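Local coordinates for putative oxidoreductase (Mycobacterium avium, PDB 3QHA), which probably catalyses NAD(P)-dependent oxidation or reduction of a small hydroxy acid, as in the 3-hydroxyisobutyrate dehydrogenase family, at residues Thr42-Arg47 against Asp63-Val68; Ala71-Ile76 against Pro159-Trp164. All coordinates share one frame; numbering follows the deposited sequence.

Contact 1. Residues Thr42-Arg47 against Asp63-Val68; sequences TVYDIR and DSVADV
Tyr44, near the end of the second strand of a Rossmann-type nucleotide-binding fold, lays its ring against the start of the short helix 65-68. The contact lies toward the surface and rests mainly on this side chain, with Thr42 adding a looser contact to Val68. At its root, Tyr44 CB touches the methyl CG2 of Val68 at 3.6 Å, the closest approach in the contact. CG stands anti to the backbone N (chi1 177°), and from there the ring runs past the backbone of Ser64 and Val65. CG itself faces the carbonyl carbon of Ser64, CD1 lies by Ser64 N, and CE1 meets both Ser64 CA and the carbonyl oxygen of Asp63. The CA of Ser64 makes a CH-pi contact, 4.0 Å from the centroid of the Tyr44 ring and 28° off its normal, while Val65 N sits above the middle of that face. Along the other rim, CD2 and CE2 share the methyl CG2 of Val65, whose side chain crosses the tyrosine at about a right angle. Toward the tip, Tyr44 CZ lies 4.2 Å from Ser64 CA.

The backbone beneath the ring is held by its own bonds: Ser64 caps the helix, its OG accepting from Asp67 N at 3.1 Å, and Asp67 OD2 reaches back to Asp63 N. Beyond the strand, Arg47 grips the Asp45 carboxylate side-on, NH2 to OD1 at 2.9 Å and NE to OD2; OD2 also takes Arg47 N through its anti lone pair, closing an Asx turn at 2.8 Å. Asp45 OD1 also accepts from Leu23 N, in a probable GxGxxG turn.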
ATOM      1  N   THR B  42      23.957  -0.305 -25.658  1.00 29.60           N
ATOM      2  CA  THR B  42      25.206   0.441 -25.557  1.00 29.57           C
ATOM      3  C   THR B  42      25.048   1.441 -24.422  1.00 28.82           C
ATOM      4  O   THR B  42      24.091   2.212 -24.400  1.00 28.10           O
ATOM      5  CB  THR B  42      25.518   1.195 -26.862  1.00 30.05           C
ATOM      6  OG1 THR B  42      25.687   0.254 -27.930  1.00 30.50           O
ATOM      7  CG2 THR B  42      26.783   2.028 -26.722  1.00 30.36           C
ATOM      8  N   VAL B  43      25.985   1.428 -23.481  1.00 28.77           N
ATOM      9  CA  VAL B  43      25.826   2.199 -22.256  1.00 28.26           C
ATOM     10  C   VAL B  43      26.897   3.259 -22.101  1.00 28.82           C
ATOM     11  O   VAL B  43      28.003   3.132 -22.633  1.00 29.37           O
ATOM     12  CB  VAL B  43      25.849   1.290 -21.004  1.00 28.07           C
ATOM     13  CG1 VAL B  43      24.700   0.295 -21.052  1.00 27.36           C
ATOM     14  CG2 VAL B  43      27.184   0.571 -20.878  1.00 28.38           C
ATOM     15  N   TYR B  44      26.551   4.308 -21.364  1.00 28.72           N
ATOM     16  CA  TYR B  44      27.522   5.308 -20.963  1.00 29.43           C
ATOM     17  C   TYR B  44      27.210   5.888 -19.587  1.00 29.34           C
ATOM     18  O   TYR B  44      26.067   6.223 -19.277  1.00 28.87           O
ATOM     19  CB  TYR B  44      27.612   6.443 -21.979  1.00 29.84           C
ATOM     20  CG  TYR B  44      28.572   7.511 -21.521  1.00 30.94           C
ATOM     21  CD1 TYR B  44      29.941   7.378 -21.728  1.00 32.29           C
ATOM     22  CD2 TYR B  44      28.118   8.633 -20.835  1.00 31.27           C
ATOM     23  CE1 TYR B  44      30.829   8.347 -21.288  1.00 33.12           C
ATOM     24  CE2 TYR B  44      28.995   9.603 -20.392  1.00 32.44           C
ATOM     25  CZ  TYR B  44      30.349   9.457 -20.620  1.00 33.30           C
ATOM     26  OH  TYR B  44      31.221  10.424 -20.179  1.00 35.29           O
ATOM     27  N   ASP B  45      28.254   5.992 -18.774  1.00 30.06           N
ATOM     28  CA  ASP B  45      28.218   6.720 -17.516  1.00 30.31           C
ATOM     29  C   ASP B  45      29.637   7.219 -17.277  1.00 31.42           C
ATOM     30  O   ASP B  45      30.602   6.505 -17.565  1.00 31.80           O
ATOM     31  CB  ASP B  45      27.753   5.809 -16.378  1.00 29.98           C
ATOM     32  CG  ASP B  45      27.521   6.563 -15.075  1.00 29.95           C
ATOM     33  OD1 ASP B  45      26.359   6.628 -14.623  1.00 29.04           O
ATOM     34  OD2 ASP B  45      28.496   7.092 -14.503  1.00 30.18           O
ATOM     35  N   ILE B  46      29.768   8.438 -16.762  1.00 32.10           N
ATOM     36  CA  ILE B  46      31.092   9.040 -16.560  1.00 33.44           C
ATOM     37  C   ILE B  46      31.927   8.273 -15.529  1.00 34.07           C
ATOM     38  O   ILE B  46      33.155   8.328 -15.560  1.00 34.81           O
ATOM     39  CB  ILE B  46      31.006  10.544 -16.164  1.00 33.88           C
ATOM     40  CG1 ILE B  46      30.373  10.727 -14.778  1.00 33.84           C
ATOM     41  CG2 ILE B  46      30.233  11.328 -17.224  1.00 33.87           C
ATOM     42  CD1 ILE B  46      30.199  12.180 -14.380  1.00 34.61           C
ATOM     43  N   ARG B  47      31.251   7.558 -14.633  1.00 34.07           N
ATOM     44  CA  ARG B  47      31.904   6.757 -13.605  1.00 34.87           C
ATOM     45  C   ARG B  47      32.275   5.377 -14.141  1.00 35.07           C
ATOM     46  O   ARG B  47      31.401   4.598 -14.521  1.00 34.45           O
ATOM     47  CB  ARG B  47      30.980   6.607 -12.400  1.00 34.65           C
ATOM     48  CG  ARG B  47      30.553   7.929 -11.778  1.00 35.32           C
ATOM     49  CD  ARG B  47      29.364   7.742 -10.859  1.00 35.90           C
ATOM     50  NE  ARG B  47      28.123   7.524 -11.602  1.00 36.00           N
ATOM     51  CZ  ARG B  47      26.973   7.132 -11.057  1.00 36.77           C
ATOM     52  NH1 ARG B  47      26.885   6.898  -9.749  1.00 38.01           N
ATOM     53  NH2 ARG B  47      25.901   6.964 -11.824  1.00 36.36           N
ATOM     54  N   ASP B  63      32.023   5.575 -25.560  1.00 36.57           N
ATOM     55  CA  ASP B  63      33.125   6.441 -25.155  1.00 37.33           C
ATOM     56  C   ASP B  63      32.605   7.793 -24.675  1.00 36.93           C
ATOM     57  O   ASP B  63      33.311   8.527 -23.979  1.00 37.37           O
ATOM     58  CB  ASP B  63      34.086   6.649 -26.331  1.00 38.54           C
ATOM     59  CG  ASP B  63      34.821   5.376 -26.726  1.00 39.61           C
ATOM     60  OD1 ASP B  63      35.181   4.583 -25.828  1.00 40.26           O
ATOM     61  OD2 ASP B  63      35.054   5.174 -27.939  1.00 40.85           O
ATOM     62  N   SER B  64      31.369   8.114 -25.048  1.00 36.19           N
ATOM     63  CA  SER B  64      30.791   9.426 -24.780  1.00 36.01           C
ATOM     64  C   SER B  64      29.284   9.407 -25.002  1.00 35.21           C
ATOM     65  O   SER B  64      28.742   8.456 -25.568  1.00 34.85           O
ATOM     66  CB  SER B  64      31.426  10.477 -25.699  1.00 36.94           C
ATOM     67  OG  SER B  64      31.174  10.184 -27.063  1.00 36.95           O
ATOM     68  N   VAL B  65      28.612  10.465 -24.557  1.00 35.07           N
ATOM     69  CA  VAL B  65      27.184  10.639 -24.830  1.00 34.55           C
ATOM     70  C   VAL B  65      26.933  10.748 -26.339  1.00 35.01           C
ATOM     71  O   VAL B  65      25.930  10.240 -26.847  1.00 34.55           O
ATOM     72  CB  VAL B  65      26.621  11.888 -24.119  1.00 34.56           C
ATOM     73  CG1 VAL B  65      25.179  12.148 -24.541  1.00 33.99           C
ATOM     74  CG2 VAL B  65      26.713  11.727 -22.605  1.00 34.13           C
ATOM     75  N   ALA B  66      27.852  11.402 -27.048  1.00 36.01           N
ATOM     76  CA  ALA B  66      27.755  11.560 -28.502  1.00 36.77           C
ATOM     77  C   ALA B  66      27.837  10.217 -29.228  1.00 36.73           C
ATOM     78  O   ALA B  66      27.213  10.030 -30.274  1.00 36.86           O
ATOM     79  CB  ALA B  66      28.850  12.500 -29.008  1.00 37.90           C
ATOM     80  N   ASP B  67      28.616   9.293 -28.668  1.00 36.69           N
ATOM     81  CA  ASP B  67      28.737   7.936 -29.197  1.00 36.78           C
ATOM     82  C   ASP B  67      27.402   7.188 -29.096  1.00 35.80           C
ATOM     83  O   ASP B  67      27.002   6.483 -30.024  1.00 35.91           O
ATOM     84  CB  ASP B  67      29.830   7.174 -28.430  1.00 37.02           C
ATOM     85  CG  ASP B  67      30.279   5.900 -29.134  1.00 37.91           C
ATOM     86  OD1 ASP B  67      29.855   5.649 -30.285  1.00 39.10           O
ATOM     87  OD2 ASP B  67      31.072   5.146 -28.528  1.00 38.24           O
ATOM     88  N   VAL B  68      26.715   7.367 -27.968  1.00 34.82           N
ATOM     89  CA  VAL B  68      25.443   6.687 -27.701  1.00 33.81           C
ATOM     90  C   VAL B  68      24.345   7.105 -28.689  1.00 33.68           C
ATOM     91  O   VAL B  68      23.414   6.341 -28.948  1.00 33.20           O
ATOM     92  CB  VAL B  68      24.965   6.947 -26.248  1.00 33.06           C
ATOM     93  CG1 VAL B  68      23.640   6.248 -25.975  1.00 32.32           C
ATOM     94  CG2 VAL B  68      26.018   6.482 -25.254  1.00 33.03           C
TER

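Contact 2. Residues Ala71-Ile76 against Pro159-Trp164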
ATOM      1  N   ALA B  71      22.356   4.937 -31.510  1.00 32.41           N
ATOM      2  CA  ALA B  71      21.273   3.984 -31.238  1.00 31.69           C
ATOM      3  C   ALA B  71      19.907   4.490 -31.700  1.00 31.37           C
ATOM      4  O   ALA B  71      19.699   5.693 -31.860  1.00 31.61           O
ATOM      5  CB  ALA B  71      21.227   3.649 -29.752  1.00 30.81           C
ATOM      6  N   ASP B  72      18.983   3.553 -31.902  1.00 30.92           N
ATOM      7  CA  ASP B  72      17.622   3.869 -32.349  1.00 30.65           C
ATOM      8  C   ASP B  72      16.746   4.379 -31.208  1.00 29.48           C
ATOM      9  O   ASP B  72      15.899   5.250 -31.413  1.00 29.61           O
ATOM     10  CB  ASP B  72      16.949   2.635 -32.958  1.00 30.93           C
ATOM     11  CG  ASP B  72      17.708   2.074 -34.144  1.00 32.08           C
ATOM     12  OD1 ASP B  72      17.995   0.860 -34.138  1.00 32.95           O
ATOM     13  OD2 ASP B  72      18.018   2.843 -35.078  1.00 32.73           O
ATOM     14  N   LEU B  73      16.933   3.806 -30.019  1.00 28.28           N
ATOM     15  CA  LEU B  73      16.141   4.161 -28.842  1.00 27.15           C
ATOM     16  C   LEU B  73      17.075   4.382 -27.662  1.00 26.57           C
ATOM     17  O   LEU B  73      17.712   3.444 -27.182  1.00 26.58           O
ATOM     18  CB  LEU B  73      15.125   3.059 -28.529  1.00 26.63           C
ATOM     19  CG  LEU B  73      14.289   3.191 -27.249  1.00 25.69           C
ATOM     20  CD1 LEU B  73      13.517   4.505 -27.206  1.00 25.43           C
ATOM     21  CD2 LEU B  73      13.342   2.011 -27.124  1.00 24.50           C
ATOM     22  N   ILE B  74      17.143   5.625 -27.198  1.00 26.19           N
ATOM     23  CA  ILE B  74      18.126   6.039 -26.204  1.00 25.83           C
ATOM     24  C   ILE B  74      17.433   6.353 -24.890  1.00 25.06           C
ATOM     25  O   ILE B  74      16.599   7.254 -24.824  1.00 24.96           O
ATOM     26  CB  ILE B  74      18.892   7.293 -26.672  1.00 26.43           C
ATOM     27  CG1 ILE B  74      19.623   7.014 -27.987  1.00 27.11           C
ATOM     28  CG2 ILE B  74      19.880   7.750 -25.604  1.00 26.10           C
ATOM     29  CD1 ILE B  74      20.069   8.264 -28.704  1.00 27.99           C
ATOM     30  N   HIS B  75      17.792   5.612 -23.846  1.00 24.54           N
ATOM     31  CA  HIS B  75      17.195   5.773 -22.527  1.00 24.03           C
ATOM     32  C   HIS B  75      18.057   6.683 -21.655  1.00 24.38           C
ATOM     33  O   HIS B  75      19.286   6.556 -21.642  1.00 24.59           O
ATOM     34  CB  HIS B  75      17.054   4.411 -21.852  1.00 23.70           C
ATOM     35  CG  HIS B  75      16.173   3.453 -22.593  1.00 22.89           C
ATOM     36  ND1 HIS B  75      14.806   3.418 -22.427  1.00 22.43           N
ATOM     37  CD2 HIS B  75      16.467   2.482 -23.490  1.00 22.67           C
ATOM     38  CE1 HIS B  75      14.294   2.474 -23.196  1.00 22.41           C
ATOM     39  NE2 HIS B  75      15.280   1.892 -23.853  1.00 22.07           N
ATOM     40  N   ILE B  76      17.416   7.595 -20.925  1.00 24.43           N
ATOM     41  CA  ILE B  76      18.128   8.526 -20.045  1.00 24.84           C
ATOM     42  C   ILE B  76      17.574   8.477 -18.620  1.00 24.91           C
ATOM     43  O   ILE B  76      16.390   8.733 -18.396  1.00 24.66           O
ATOM     44  CB  ILE B  76      18.034   9.976 -20.568  1.00 25.40           C
ATOM     45  CG1 ILE B  76      18.711  10.105 -21.934  1.00 25.61           C
ATOM     46  CG2 ILE B  76      18.679  10.952 -19.580  1.00 25.58           C
ATOM     47  CD1 ILE B  76      18.463  11.442 -22.598  1.00 26.46           C
ATOM     48  N   PRO B 159       7.245  -2.750 -28.053  1.00 27.69           N
ATOM     49  CA  PRO B 159       7.906  -4.049 -27.892  1.00 27.86           C
ATOM     50  C   PRO B 159       9.203  -3.978 -27.079  1.00 27.33           C
ATOM     51  O   PRO B 159       9.476  -4.878 -26.285  1.00 27.49           O
ATOM     52  CB  PRO B 159       8.190  -4.476 -29.336  1.00 28.62           C
ATOM     53  CG  PRO B 159       7.116  -3.825 -30.126  1.00 28.90           C
ATOM     54  CD  PRO B 159       6.907  -2.487 -29.465  1.00 28.27           C
ATOM     55  N   ALA B 160       9.978  -2.915 -27.271  1.00 26.89           N
ATOM     56  CA  ALA B 160      11.213  -2.706 -26.518  1.00 26.45           C
ATOM     57  C   ALA B 160      10.927  -2.500 -25.028  1.00 25.80           C
ATOM     58  O   ALA B 160      11.582  -3.099 -24.173  1.00 25.56           O
ATOM     59  CB  ALA B 160      11.981  -1.510 -27.080  1.00 26.34           C
ATOM     60  N   PHE B 161       9.945  -1.651 -24.735  1.00 25.32           N
ATOM     61  CA  PHE B 161       9.534  -1.365 -23.359  1.00 24.81           C
ATOM     62  C   PHE B 161       9.003  -2.607 -22.651  1.00 25.00           C
ATOM     63  O   PHE B 161       9.291  -2.824 -21.472  1.00 24.93           O
ATOM     64  CB  PHE B 161       8.466  -0.263 -23.333  1.00 24.64           C
ATOM     65  CG  PHE B 161       9.019   1.140 -23.419  1.00 24.01           C
ATOM     66  CD1 PHE B 161      10.176   1.423 -24.139  1.00 23.80           C
ATOM     67  CD2 PHE B 161       8.353   2.187 -22.798  1.00 23.55           C
ATOM     68  CE1 PHE B 161      10.667   2.721 -24.215  1.00 23.77           C
ATOM     69  CE2 PHE B 161       8.839   3.484 -22.873  1.00 23.52           C
ATOM     70  CZ  PHE B 161       9.999   3.751 -23.581  1.00 23.68           C
ATOM     71  N   LYS B 162       8.236  -3.422 -23.373  1.00 25.40           N
ATOM     72  CA  LYS B 162       7.667  -4.658 -22.822  1.00 25.77           C
ATOM     73  C   LYS B 162       8.728  -5.638 -22.304  1.00 26.07           C
ATOM     74  O   LYS B 162       8.439  -6.465 -21.439  1.00 26.49           O
ATOM     75  CB  LYS B 162       6.791  -5.356 -23.868  1.00 26.24           C
ATOM     76  N   HIS B 163       9.947  -5.540 -22.829  1.00 26.24           N
ATOM     77  CA  HIS B 163      11.052  -6.397 -22.403  1.00 26.63           C
ATOM     78  C   HIS B 163      11.496  -6.125 -20.962  1.00 26.42           C
ATOM     79  O   HIS B 163      11.853  -7.058 -20.239  1.00 26.66           O
ATOM     80  CB  HIS B 163      12.244  -6.234 -23.353  1.00 26.94           C
ATOM     81  CG  HIS B 163      13.501  -6.883 -22.868  1.00 27.47           C
ATOM     82  ND1 HIS B 163      13.659  -8.251 -22.811  1.00 28.64           N
ATOM     83  CD2 HIS B 163      14.660  -6.351 -22.413  1.00 27.76           C
ATOM     84  CE1 HIS B 163      14.862  -8.534 -22.345  1.00 29.24           C
ATOM     85  NE2 HIS B 163      15.491  -7.398 -22.097  1.00 28.56           N
ATOM     86  N   TRP B 164      11.480  -4.856 -20.553  1.00 25.97           N
ATOM     87  CA  TRP B 164      11.932  -4.465 -19.210  1.00 25.85           C
ATOM     88  C   TRP B 164      10.814  -3.934 -18.307  1.00 25.44           C
ATOM     89  O   TRP B 164      11.041  -3.679 -17.118  1.00 25.28           O
ATOM     90  CB  TRP B 164      13.069  -3.438 -19.296  1.00 25.74           C
ATOM     91  CG  TRP B 164      12.748  -2.208 -20.095  1.00 26.10           C
ATOM     92  CD1 TRP B 164      13.076  -1.975 -21.400  1.00 26.80           C
ATOM     93  CD2 TRP B 164      12.047  -1.040 -19.643  1.00 26.23           C
ATOM     94  NE1 TRP B 164      12.622  -0.738 -21.790  1.00 26.80           N
ATOM     95  CE2 TRP B 164      11.987  -0.144 -20.731  1.00 26.15           C
ATOM     96  CE3 TRP B 164      11.459  -0.667 -18.427  1.00 26.54           C
ATOM     97  CZ2 TRP B 164      11.359   1.101 -20.643  1.00 26.25           C
ATOM     98  CZ3 TRP B 164      10.838   0.577 -18.340  1.00 26.42           C
ATOM     99  CH2 TRP B 164      10.795   1.444 -19.443  1.00 26.11           C
TER
HETATM  100  O   HOH W   1      13.907  -0.460 -24.464  1.00 19.15           O
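Leu73 and His75, alternate residues of strand 73-76 that both point toward helix 151-164, meet its Ala160, Phe161 and Trp164 inside the Rossmann domain. In the tight, apolar part Leu73 CD2 touches Ala160 CB at 3.8 Å and also reaches the edge of the Phe161 ring at CE1. That Phe161 CE1 also lies near the imidazole plane, 3.8 Å from His75 CE1, between the two strand side chains. Trp164 CG stands between its backbone N and carbonyl carbon (chi1 55°), from where the indole lies over Phe161, CZ2 3.6 Å above the centre of that ring, in an aromatic cluster.

The looser side is polar. His75 CE1 approaches Trp164 NE1 directly at 3.9 Å; farther out, a water joins the two rings, 2.8 Å from His75 NE2 and accepting from Trp164 NE1 at 3.0 Å in the indole plane. The His75 ring and the five-membered ring of Trp164 are nearly perpendicular, at 88°. His75 ND1 is hydrogen-bonded to His104 NE2. The axes of segments 73-76 and 159-164 come no closer than 11.6 Å; Ala102 of strand 100-103 touches His75 and Phe161, and Thr145 of strand 143-148 touches Phe161 and Trp164.

How the contacts relate
Both contacts belong to the dinucleotide-binding domain, with centres about 16 Å apart; along the chain, helix 65-68 of contact 1 is followed, after a short connection, by strand 73-76 of contact 2. They also touch, Val68 O lying 3.9 Å from Ile74 CD1. One sheet carries both, since strand 41-44 and strand 73-76 flank strand 18-21, which runs into the Gly22, Gly24, Gly27 turn of a probable GxGxxG motif. The side chains of Tyr44 and His75 each come near that turn without touching it, consistent with a dinucleotide site at this end of the sheet. Contact 1 is peripheral, about 25 Å between its centre and the chain's; contact 2 is buried, at about 17 Å.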